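PDB 5XCJ: vacuolar protein sorting-associated protein 29, which binds zinc through a metallophosphatase fold and probably serves protein transport as a component of the retromer complex. Local coordinates for residues A[44-47]-A[48-52]. The protein carries 1 engineered substitution. Sequence-based numbering, arbitrary orientation.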
# COMPACT_ATOMS: atom_id res chain seq x y z
N GLU A 44 17.65 3.05 1.45
CA GLU A 44 17.48 3.45 0.05
C GLU A 44 16.02 3.60 -0.31
O GLU A 44 15.65 4.54 -1.00
CB GLU A 44 18.14 2.43 -0.88
CG GLU A 44 17.48 2.30 -2.24
CD GLU A 44 18.13 3.16 -3.31
OE1 GLU A 44 18.78 4.17 -2.95
OE2 GLU A 44 18.00 2.84 -4.50
N THR A 45 15.19 2.68 0.16
CA THR A 45 13.77 2.75 -0.14
C THR A 45 13.14 4.01 0.45
O THR A 45 12.35 4.68 -0.19
CB THR A 45 13.03 1.52 0.40
OG1 THR A 45 13.60 0.33 -0.15
CG2 THR A 45 11.56 1.59 0.04
N TYR A 46 13.50 4.31 1.69
CA TYR A 46 12.97 5.49 2.37
C TYR A 46 13.39 6.76 1.65
O TYR A 46 12.64 7.71 1.56
CB TYR A 46 13.41 5.52 3.84
CG TYR A 46 12.90 6.72 4.59
CD1 TYR A 46 11.60 6.77 5.06
CD2 TYR A 46 13.73 7.80 4.84
CE1 TYR A 46 11.14 7.87 5.75
CE2 TYR A 46 13.28 8.90 5.53
CZ TYR A 46 11.99 8.94 5.99
OH TYR A 46 11.54 10.04 6.68
N ASP A 47 14.62 6.77 1.14
CA ASP A 47 15.10 7.93 0.41
C ASP A 47 14.25 8.15 -0.83
O ASP A 47 13.88 9.28 -1.15
CB ASP A 47 16.56 7.74 0.02
CG ASP A 47 17.51 8.04 1.15
OD1 ASP A 47 17.13 7.84 2.32
OD2 ASP A 47 18.64 8.46 0.87
N ILE A 48 13.94 7.06 -1.53
CA ILE A 48 13.13 7.11 -2.74
C ILE A 48 11.73 7.64 -2.45
O ILE A 48 11.23 8.49 -3.17
CB ILE A 48 13.02 5.72 -3.38
CG1 ILE A 48 14.39 5.19 -3.79
CG2 ILE A 48 12.09 5.75 -4.58
CD1 ILE A 48 14.34 3.85 -4.48
N LEU A 49 11.13 7.16 -1.37
CA LEU A 49 9.79 7.58 -0.97
C LEU A 49 9.75 9.06 -0.63
O LEU A 49 8.79 9.76 -0.95
CB LEU A 49 9.31 6.78 0.24
CG LEU A 49 9.01 5.30 0.04
CD1 LEU A 49 8.73 4.64 1.38
CD2 LEU A 49 7.85 5.12 -0.91
N ARG A 50 10.82 9.55 -0.01
CA ARG A 50 10.92 10.96 0.37
C ARG A 50 10.95 11.85 -0.87
O ARG A 50 10.47 12.97 -0.83
CB ARG A 50 12.15 11.19 1.25
CG ARG A 50 11.87 11.23 2.74
CD ARG A 50 10.55 10.59 3.10
NE ARG A 50 9.89 11.25 4.22
CZ ARG A 50 9.23 12.40 4.13
NH1 ARG A 50 9.15 13.03 2.96
NH2 ARG A 50 8.66 12.93 5.19
N THR A 51 11.55 11.36 -1.95
CA THR A 51 11.57 12.10 -3.21
C THR A 51 10.19 12.23 -3.87
O THR A 51 9.86 13.27 -4.43
CB THR A 51 12.56 11.50 -4.23
OG1 THR A 51 12.12 10.21 -4.65
CG2 THR A 51 13.96 11.40 -3.64
N LEU A 52 9.41 11.17 -3.81
CA LEU A 52 8.08 11.12 -4.43
C LEU A 52 7.02 12.08 -3.88
O LEU A 52 6.27 12.66 -4.65
CB LEU A 52 7.54 9.69 -4.38
CG LEU A 52 8.47 8.62 -4.94
CD1 LEU A 52 7.82 7.25 -4.86
CD2 LEU A 52 8.87 8.96 -6.36
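Ile48, Leu49, Arg50 and Thr51 send their backbone N-H groups back one helical turn to the carbonyl oxygens of Glu44, Thr45, Tyr46 and Asp47, an unbroken alpha-helical ladder whose bonds run from 3.0 Å (Leu49 N to Thr45 O) to 3.2 Å (Thr51 N to Asp47 O). Tyr46 and Arg50, one helical turn apart (i, i+4), lie alongside each other and point the same way. The Tyr46 ring extends with CG anti to the backbone N (chi1 180°), and Arg50, bent at chi2 and chi3, lays CD over one ring face in a CH-pi contact, 4.0 Å from the centroid and displaced toward the rim. The same bend brings NE to the phenol: Arg50 NE donates a weak hydrogen bond to Tyr46 OH (3.2 Å, 140° at the hydrogen). Ring and guanidinium planes stand 78° apart, so they do not stack. NH1, the terminal nitrogen on the CD side, is hydrogen-bonded to Arg54 O, while Asp47 OD2 pairs with Lys43 in a salt bridge. Farther round, the Glu44 chain, bent at chi2, brings carboxylate OE2 into van der Waals contact with methyl CD1 of Ile48 (3.8 Å). Helix 43-52 is the crossover of a beta-alpha-beta unit between parallel strands 33-36 and 55-58; Leu49 packs on Ile6, Val56 and Val58 of the sheet, and Ile48 and Leu52 face Leu23 and Leu26 of helix 20-28.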